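Local coordinates for protein carboxypeptidase 1 (Deinococcus radiodurans str. R1, PDB 5GIV) that probably releases amino acids one after another from peptide C-termini, with broad specificity except for proline, as a zinc-dependent M32 metallocarboxypeptidase, at residues N161-G166 with S418-T423; A292-S297 with G473-R478; L355-H360 with I424-S429. All blocks are in the same frame, centred on the assembly; numbering follows the deposited sequence.

All three contacts are buried, their centres 10 to 13 Å from the centre of the chain, and they lie around one zinc site. Helix 420-439 serves twice: its first turn enters contact 1 and the next part contact 3. Helix 292-306, which carries the zinc ligand Glu-296, enters contact 2 and is also held by contact 1, where Asp-164 OD2 bonds Gly-293 N. The chemistry differs with place. Contact 1, where one helix ends and another begins, is bridged by water; contact 3 is closed by a direct amide-amide bond; contact 2, on the side of helix 292-306 turned from the metal, is purely apolar. Thr-423 bonds Asn-358, joining contacts 1 and 3.

Contact 1 of 3, residues N161-G166 with S418-T423; sequences NESDEG and SFQGYT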
loop_
_atom_site.group_PDB
_atom_site.type_symbol
_atom_site.label_atom_id
_atom_site.label_comp_id
_atom_site.label_asym_id
_atom_site.label_seq_id
_atom_site.Cartn_x
_atom_site.Cartn_y
_atom_site.Cartn_z
ATOM N N ASN A 161 24.011 21.762 6.379
ATOM C CA ASN A 161 23.659 22.206 5.033
ATOM C C ASN A 161 22.823 21.167 4.296
ATOM O O ASN A 161 21.933 21.521 3.512
ATOM C CB ASN A 161 24.922 22.536 4.235
ATOM C CG ASN A 161 24.624 22.869 2.780
ATOM O OD1 ASN A 161 24.210 23.981 2.454
ATOM N ND2 ASN A 161 24.827 21.897 1.899
ATOM N N GLU A 162 23.093 19.881 4.528
ATOM C CA GLU A 162 22.271 18.835 3.929
ATOM C C GLU A 162 20.816 18.978 4.355
ATOM O O GLU A 162 19.898 18.740 3.563
ATOM C CB GLU A 162 22.819 17.461 4.313
ATOM C CG GLU A 162 22.378 16.339 3.394
ATOM C CD GLU A 162 22.993 16.458 2.004
ATOM O OE1 GLU A 162 24.023 17.170 1.861
ATOM O OE2 GLU A 162 22.450 15.837 1.052
ATOM N N SER A 163 20.589 19.375 5.603
ATOM C CA SER A 163 19.237 19.577 6.094
ATOM C C SER A 163 18.640 20.876 5.548
ATOM O O SER A 163 17.487 20.899 5.110
ATOM C CB SER A 163 19.239 19.564 7.628
ATOM O OG SER A 163 18.020 20.045 8.160
ATOM N N ASP A 164 19.395 21.971 5.590
ATOM C CA ASP A 164 18.898 23.274 5.133
ATOM C C ASP A 164 19.983 23.955 4.308
ATOM O O ASP A 164 20.915 24.541 4.867
ATOM C CB ASP A 164 18.461 24.152 6.298
ATOM C CG ASP A 164 17.284 23.570 7.044
ATOM O OD1 ASP A 164 17.497 22.780 7.989
ATOM O OD2 ASP A 164 16.145 23.892 6.658
ATOM N N GLU A 165 19.849 23.886 2.987
ATOM C CA GLU A 165 20.864 24.449 2.114
ATOM C C GLU A 165 21.153 25.890 2.503
ATOM O O GLU A 165 20.238 26.710 2.635
ATOM C CB GLU A 165 20.418 24.373 0.653
ATOM C CG GLU A 165 21.489 24.830 -0.317
ATOM C CD GLU A 165 20.978 24.988 -1.734
ATOM O OE1 GLU A 165 19.750 25.057 -1.932
ATOM O OE2 GLU A 165 21.801 25.066 -2.663
ATOM N N GLY A 166 22.435 26.186 2.702
ATOM C CA GLY A 166 22.874 27.511 3.062
ATOM C C GLY A 166 22.994 27.750 4.548
ATOM O O GLY A 166 23.610 28.738 4.954
ATOM N N SER A 418 20.813 16.267 12.801
ATOM C CA SER A 418 19.570 15.506 12.739
ATOM C C SER A 418 18.358 16.279 13.228
ATOM O O SER A 418 17.231 15.894 12.900
ATOM C CB SER A 418 19.678 14.237 13.589
ATOM O OG SER A 418 20.882 13.554 13.325
ATOM N N PHE A 419 18.553 17.340 14.009
ATOM C CA PHE A 419 17.457 17.937 14.761
ATOM C C PHE A 419 17.259 19.435 14.572
ATOM O O PHE A 419 16.162 19.918 14.879
ATOM C CB PHE A 419 17.635 17.664 16.264
ATOM C CG PHE A 419 17.488 16.211 16.645
ATOM C CD1 PHE A 419 16.224 15.663 16.873
ATOM C CD2 PHE A 419 18.602 15.395 16.775
ATOM C CE1 PHE A 419 16.078 14.333 17.214
ATOM C CE2 PHE A 419 18.464 14.056 17.133
ATOM C CZ PHE A 419 17.196 13.524 17.343
ATOM N N GLN A 420 18.264 20.201 14.127
ATOM C CA GLN A 420 18.069 21.651 14.117
ATOM C C GLN A 420 16.945 22.067 13.175
ATOM O O GLN A 420 16.341 23.122 13.381
ATOM C CB GLN A 420 19.373 22.399 13.793
ATOM C CG GLN A 420 19.823 22.316 12.377
ATOM C CD GLN A 420 20.421 20.984 12.083
ATOM O OE1 GLN A 420 20.827 20.259 12.996
ATOM N NE2 GLN A 420 20.462 20.628 10.810
ATOM N N GLY A 421 16.640 21.257 12.159
ATOM C CA GLY A 421 15.515 21.567 11.291
ATOM C C GLY A 421 14.199 21.723 12.037
ATOM O O GLY A 421 13.353 22.535 11.647
ATOM N N TYR A 422 13.999 20.953 13.112
ATOM C CA TYR A 422 12.771 21.093 13.887
ATOM C C TYR A 422 12.660 22.491 14.480
ATOM O O TYR A 422 11.582 23.097 14.476
ATOM C CB TYR A 422 12.716 20.044 14.999
ATOM C CG TYR A 422 12.732 18.612 14.509
ATOM C CD1 TYR A 422 11.650 18.082 13.815
ATOM C CD2 TYR A 422 13.809 17.780 14.776
ATOM C CE1 TYR A 422 11.647 16.779 13.376
ATOM C CE2 TYR A 422 13.821 16.472 14.339
ATOM C CZ TYR A 422 12.735 15.972 13.638
ATOM O OH TYR A 422 12.738 14.664 13.195
ATOM N N THR A 423 13.769 23.025 14.996
ATOM C CA THR A 423 13.727 24.354 15.596
ATOM C C THR A 423 13.675 25.433 14.529
ATOM O O THR A 423 12.981 26.443 14.688
ATOM C CB THR A 423 14.929 24.555 16.515
ATOM O OG1 THR A 423 14.751 23.770 17.697
ATOM C CG2 THR A 423 15.086 26.024 16.897
HETATM O O HOH W 1 17.760 18.846 10.918
HETATM O O HOH W 2 19.993 22.793 9.130
#
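Ser-163 and Gly-421 bring the two backbones closest, their CA atoms 6.7 Å apart, where the last turn of helix 155-163 meets the first turn of helix 420-439. Asp-164 is the first residue to leave helical angles, and a bond from Gly-166 N to Asn-161 OD1, nearly straight at 173°, ties the outgoing chain back to the helix. Direct contact between side chains is slight: the amide nitrogen NE2 of Gln-420 lies 3.6 Å from Ser-163 CB, brought there by a chain bent at chi2 (-76°). Two waters make the polar connection. The first donates to Ser-163 OG and accepts from Gly-421 N at 2.9 Å, serving an N-H in the opening turn of its helix. The second donates to Asp-164 OD1 at 2.7 Å and accepts from Gln-420 NE2 at 2.8 Å. Ser-163 OG also donates to Asp-164 OD1, arriving 45° out of the carboxylate plane, which links the two bridges into one network. The other carboxylate oxygen, Asp-164 OD2, bonds Gly-293 N, while Gln-420 NE2 has a further partner in Gly-417 O. Gly-421 CA lies about 6 Å from the nearest side-chain atom of Glu-296 and about 9 Å from the zinc ion. The water-bridged junction thus borders an HExxH-type zinc site, joined to it through Asp-164, which holds the start of the helix carrying the ligand Glu-296.

Contact 2 of 3, residues A292-S297 with G473-R478; sequences AGVHES and GELIER. With ZN (zinc ion), chain G.
Val-294 meets helix 472-480 through both of its methyl groups. CG1 touches Leu-475 CD2 at 4.1 Å, and CG2 stands 4.4 Å from Ile-476 CD1, so the valine branch spans two successive residues of the partner helix. A chi1 of 173° sets CG1 anti to the backbone N, towards Leu-475, and leaves CG2 beside that N, towards Ile-476. The helices stay well apart, Val-294 CA and Ile-476 CA being 8.4 Å from each other, and only side-chain ends meet. Behind the valine, its backbone N is bonded by Ser-291 OG, which satisfies an N-H group in the first turn of helix 292-306. Two residues on, Glu-296 leaves the helix on another side and binds the zinc ion through OE2 at 2.2 Å. Its OE1 stays 3.2 Å from the zinc ion, so the carboxylate is monodentate; a metal-bound water donates to OE1 instead. His-266 and His-270 from helix 257-275 bind the same ion. Helix 292-306 thus lies between the metal site and helix 472-480, with helix 420-439 also packing on both segments, where Leu-428 touches Ser-297 and Ile-476.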
loop_
_atom_site.group_PDB
_atom_site.type_symbol
_atom_site.label_atom_id
_atom_site.label_comp_id
_atom_site.label_asym_id
_atom_site.label_seq_id
_atom_site.Cartn_x
_atom_site.Cartn_y
_atom_site.Cartn_z
ATOM N N ALA A 292 14.400 21.081 5.260
ATOM C CA ALA A 292 13.753 20.577 6.465
ATOM C C ALA A 292 13.091 21.705 7.236
ATOM O O ALA A 292 11.962 21.556 7.721
ATOM C CB ALA A 292 14.766 19.848 7.351
ATOM N N GLY A 293 13.780 22.838 7.369
ATOM C CA GLY A 293 13.228 23.941 8.141
ATOM C C GLY A 293 11.980 24.526 7.511
ATOM O O GLY A 293 10.994 24.797 8.199
ATOM N N VAL A 294 11.994 24.716 6.192
ATOM C CA VAL A 294 10.801 25.229 5.534
ATOM C C VAL A 294 9.665 24.223 5.666
ATOM O O VAL A 294 8.517 24.597 5.936
ATOM C CB VAL A 294 11.092 25.572 4.059
ATOM C CG1 VAL A 294 9.805 25.945 3.343
ATOM C CG2 VAL A 294 12.072 26.707 3.970
ATOM N N HIS A 295 9.968 22.932 5.513
ATOM C CA HIS A 295 8.918 21.922 5.638
ATOM C C HIS A 295 8.289 21.952 7.026
ATOM O O HIS A 295 7.066 22.075 7.166
ATOM C CB HIS A 295 9.474 20.533 5.324
ATOM C CG HIS A 295 8.641 19.779 4.340
ATOM N ND1 HIS A 295 7.329 19.441 4.586
ATOM C CD2 HIS A 295 8.909 19.364 3.079
ATOM C CE1 HIS A 295 6.830 18.829 3.527
ATOM N NE2 HIS A 295 7.770 18.764 2.600
ATOM N N GLU A 296 9.116 21.883 8.069
ATOM C CA GLU A 296 8.604 21.923 9.431
ATOM C C GLU A 296 7.958 23.262 9.767
ATOM O O GLU A 296 7.181 23.341 10.725
ATOM C CB GLU A 296 9.727 21.634 10.422
ATOM C CG GLU A 296 9.251 21.464 11.853
ATOM C CD GLU A 296 8.576 20.121 12.092
ATOM O OE1 GLU A 296 8.426 19.742 13.272
ATOM O OE2 GLU A 296 8.195 19.448 11.108
ATOM N N SER A 297 8.281 24.324 9.024
ATOM C CA SER A 297 7.601 25.593 9.247
ATOM C C SER A 297 6.128 25.475 8.921
ATOM O O SER A 297 5.298 26.164 9.521
ATOM C CB SER A 297 8.222 26.699 8.387
ATOM O OG SER A 297 7.768 26.613 7.042
ATOM N N GLY A 473 17.078 30.325 1.404
ATOM C CA GLY A 473 17.241 31.734 1.721
ATOM C C GLY A 473 16.467 32.632 0.774
ATOM O O GLY A 473 15.866 33.619 1.193
ATOM N N GLU A 474 16.487 32.312 -0.522
ATOM C CA GLU A 474 15.736 33.109 -1.484
ATOM C C GLU A 474 14.235 33.021 -1.239
ATOM O O GLU A 474 13.530 34.032 -1.315
ATOM C CB GLU A 474 16.065 32.655 -2.902
ATOM C CG GLU A 474 17.477 32.949 -3.334
ATOM C CD GLU A 474 17.860 32.181 -4.582
ATOM O OE1 GLU A 474 17.118 31.252 -4.972
ATOM O OE2 GLU A 474 18.905 32.510 -5.172
ATOM N N LEU A 475 13.722 31.813 -0.966
ATOM C CA LEU A 475 12.291 31.658 -0.732
ATOM C C LEU A 475 11.855 32.441 0.498
ATOM O O LEU A 475 10.861 33.170 0.461
ATOM C CB LEU A 475 11.935 30.176 -0.600
ATOM C CG LEU A 475 10.464 29.774 -0.425
ATOM C CD1 LEU A 475 9.651 29.986 -1.698
ATOM C CD2 LEU A 475 10.364 28.318 0.035
ATOM N N ILE A 476 12.608 32.326 1.589
ATOM C CA ILE A 476 12.241 33.031 2.811
ATOM C C ILE A 476 12.335 34.538 2.597
ATOM O O ILE A 476 11.492 35.308 3.082
ATOM C CB ILE A 476 13.140 32.568 3.968
ATOM C CG1 ILE A 476 12.879 31.094 4.279
ATOM C CG2 ILE A 476 12.887 33.420 5.201
ATOM C CD1 ILE A 476 13.912 30.475 5.191
ATOM N N GLU A 477 13.359 34.976 1.863
ATOM C CA GLU A 477 13.566 36.398 1.624
ATOM C C GLU A 477 12.453 36.977 0.756
ATOM O O GLU A 477 11.899 38.035 1.067
ATOM C CB GLU A 477 14.935 36.609 0.973
ATOM C CG GLU A 477 15.715 37.803 1.477
ATOM C CD GLU A 477 15.123 39.114 1.012
ATOM O OE1 GLU A 477 14.801 39.961 1.874
ATOM O OE2 GLU A 477 14.960 39.296 -0.217
ATOM N N ARG A 478 12.112 36.291 -0.340
ATOM C CA ARG A 478 11.071 36.798 -1.229
ATOM C C ARG A 478 9.707 36.754 -0.562
ATOM O O ARG A 478 8.890 37.664 -0.745
ATOM C CB ARG A 478 11.038 35.999 -2.531
ATOM C CG ARG A 478 12.361 35.918 -3.257
ATOM C CD ARG A 478 12.285 34.902 -4.366
ATOM N NE ARG A 478 11.345 35.317 -5.398
ATOM C CZ ARG A 478 11.672 36.122 -6.407
ATOM N NH1 ARG A 478 12.916 36.588 -6.499
ATOM N NH2 ARG A 478 10.764 36.468 -7.317
HETATM ZN ZN ZN G . 7.274 17.480 11.245
HETATM O O HOH W 3 7.867 17.155 13.170
HETATM O O HOH W 4 6.770 15.128 11.095
HETATM O O HOH W 5 8.830 16.064 10.006
#

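Contact 3 of 3, residues L355-H360 with I424-S429; sequences LTYNLH and IGNVLS
Asn-358 OD1 is gripped by two donors, both from helix 420-439: Asn-426 ND2 and Thr-423 OG1. The bond from Asn-426 ND2 is 3.1 Å long with an N-H...O angle of 158°. The acceptor lies close to the amide plane of Asn-426, so the N-H is well aimed, whereas the donor is tilted from the plane of the Asn-358 carbonyl. The two amides, their planes steeply inclined, run past each other in opposite senses rather than lying flat together. On the other end of its amide, Asn-358 ND2 bonds Tyr-489 OH, so oxygen and nitrogen are both engaged.

Tyr-357 completes the contact. Its CG stands anti to the backbone N (chi1 -179°), carrying the ring across the end of the Asn-426 amide. Asn-426 ND2 approaches the ring obliquely, 3.4 Å from Tyr-357 CD1, with ring and amide planes almost perpendicular at 85°. Asn-358 OD1 lies at the edge of the same ring, in its plane. The tyrosine is held further out as well: its OH bonds Arg-349 NH1, and Arg-300 makes a cation-pi contact with the ring. On the partner helix, Ser-429 OG donates to Asn-426 O at 2.7 Å.

The CA atoms of Asn-358 and Asn-426 are 8.5 Å apart, a spacing bridged by the two buried amides. Nearest atoms place the Tyr-357 side chain about 5 Å from that of Glu-296 and about 7 Å from the zinc ion. This polar link between helices 357-372 and 420-439 therefore lies beside the zinc site of the M32 peptidase, with the Tyr-357 hydroxyl end turned towards it.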
loop_
_atom_site.group_PDB
_atom_site.type_symbol
_atom_site.label_atom_id
_atom_site.label_comp_id
_atom_site.label_asym_id
_atom_site.label_seq_id
_atom_site.Cartn_x
_atom_site.Cartn_y
_atom_site.Cartn_z
ATOM N N LEU A 355 6.891 26.075 24.364
ATOM C CA LEU A 355 7.907 26.893 25.009
ATOM C C LEU A 355 9.191 26.131 25.312
ATOM O O LEU A 355 10.281 26.703 25.215
ATOM C CB LEU A 355 7.350 27.512 26.296
ATOM C CG LEU A 355 6.238 28.544 26.113
ATOM C CD1 LEU A 355 5.937 29.219 27.431
ATOM C CD2 LEU A 355 6.627 29.563 25.036
ATOM N N THR A 356 9.096 24.868 25.711
ATOM C CA THR A 356 10.273 24.096 26.082
ATOM C C THR A 356 10.807 23.223 24.953
ATOM O O THR A 356 11.886 22.642 25.104
ATOM C CB THR A 356 9.973 23.223 27.307
ATOM O OG1 THR A 356 9.009 22.222 26.957
ATOM C CG2 THR A 356 9.425 24.082 28.454
ATOM N N TYR A 357 10.109 23.149 23.816
ATOM C CA TYR A 357 10.490 22.204 22.769
ATOM C C TYR A 357 11.942 22.387 22.348
ATOM O O TYR A 357 12.697 21.413 22.238
ATOM C CB TYR A 357 9.571 22.351 21.552
ATOM C CG TYR A 357 9.909 21.362 20.445
ATOM C CD1 TYR A 357 10.860 21.662 19.471
ATOM C CD2 TYR A 357 9.299 20.117 20.397
ATOM C CE1 TYR A 357 11.169 20.756 18.472
ATOM C CE2 TYR A 357 9.606 19.205 19.403
ATOM C CZ TYR A 357 10.542 19.528 18.450
ATOM O OH TYR A 357 10.827 18.617 17.471
ATOM N N ASN A 358 12.349 23.625 22.094
ATOM C CA ASN A 358 13.660 23.846 21.498
ATOM C C ASN A 358 14.793 23.398 22.411
ATOM O O ASN A 358 15.875 23.058 21.919
ATOM C CB ASN A 358 13.798 25.320 21.117
ATOM C CG ASN A 358 12.751 25.744 20.103
ATOM O OD1 ASN A 358 12.522 25.059 19.114
ATOM N ND2 ASN A 358 12.095 26.861 20.356
ATOM N N LEU A 359 14.552 23.320 23.718
ATOM C CA LEU A 359 15.591 22.838 24.618
ATOM C C LEU A 359 15.968 21.388 24.323
ATOM O O LEU A 359 17.106 20.976 24.581
ATOM C CB LEU A 359 15.127 22.999 26.066
ATOM C CG LEU A 359 14.823 24.444 26.459
ATOM C CD1 LEU A 359 14.108 24.503 27.788
ATOM C CD2 LEU A 359 16.119 25.242 26.524
ATOM N N HIS A 360 15.036 20.596 23.784
ATOM C CA HIS A 360 15.378 19.231 23.389
ATOM C C HIS A 360 16.271 19.217 22.152
ATOM O O HIS A 360 17.216 18.421 22.071
ATOM C CB HIS A 360 14.107 18.415 23.133
ATOM C CG HIS A 360 13.219 18.269 24.331
ATOM N ND1 HIS A 360 13.246 17.159 25.151
ATOM C CD2 HIS A 360 12.259 19.081 24.830
ATOM C CE1 HIS A 360 12.348 17.301 26.108
ATOM N NE2 HIS A 360 11.738 18.459 25.939
ATOM N N ILE A 424 14.391 25.222 13.431
ATOM C CA ILE A 424 14.285 26.129 12.300
ATOM C C ILE A 424 12.840 26.215 11.831
ATOM O O ILE A 424 12.336 27.298 11.529
ATOM C CB ILE A 424 15.251 25.677 11.186
ATOM C CG1 ILE A 424 16.685 25.697 11.717
ATOM C CG2 ILE A 424 15.105 26.548 9.947
ATOM C CD1 ILE A 424 17.695 25.124 10.755
ATOM N N GLY A 425 12.148 25.076 11.772
ATOM C CA GLY A 425 10.743 25.097 11.396
ATOM C C GLY A 425 9.897 25.892 12.370
ATOM O O GLY A 425 8.997 26.632 11.968
ATOM N N ASN A 426 10.173 25.755 13.666
ATOM C CA ASN A 426 9.432 26.531 14.653
ATOM C C ASN A 426 9.608 28.026 14.404
ATOM O O ASN A 426 8.640 28.801 14.447
ATOM C CB ASN A 426 9.892 26.173 16.066
ATOM C CG ASN A 426 9.273 24.894 16.583
ATOM O OD1 ASN A 426 8.160 24.520 16.198
ATOM N ND2 ASN A 426 9.978 24.233 17.497
ATOM N N VAL A 427 10.851 28.455 14.166
ATOM C CA VAL A 427 11.114 29.869 13.927
ATOM C C VAL A 427 10.375 30.336 12.679
ATOM O O VAL A 427 9.610 31.311 12.709
ATOM C CB VAL A 427 12.630 30.112 13.809
ATOM C CG1 VAL A 427 12.914 31.557 13.471
ATOM C CG2 VAL A 427 13.339 29.708 15.093
ATOM N N LEU A 428 10.561 29.618 11.569
ATOM C CA LEU A 428 10.003 30.057 10.297
ATOM C C LEU A 428 8.480 30.031 10.290
ATOM O O LEU A 428 7.859 30.797 9.545
ATOM C CB LEU A 428 10.558 29.193 9.166
ATOM C CG LEU A 428 12.010 29.456 8.773
ATOM C CD1 LEU A 428 12.440 28.523 7.658
ATOM C CD2 LEU A 428 12.190 30.911 8.344
ATOM N N SER A 429 7.858 29.190 11.120
ATOM C CA SER A 429 6.399 29.105 11.123
ATOM C C SER A 429 5.767 30.462 11.420
ATOM O O SER A 429 4.836 30.887 10.727
ATOM C CB SER A 429 5.925 28.052 12.133
ATOM O OG SER A 429 6.181 28.441 13.470
#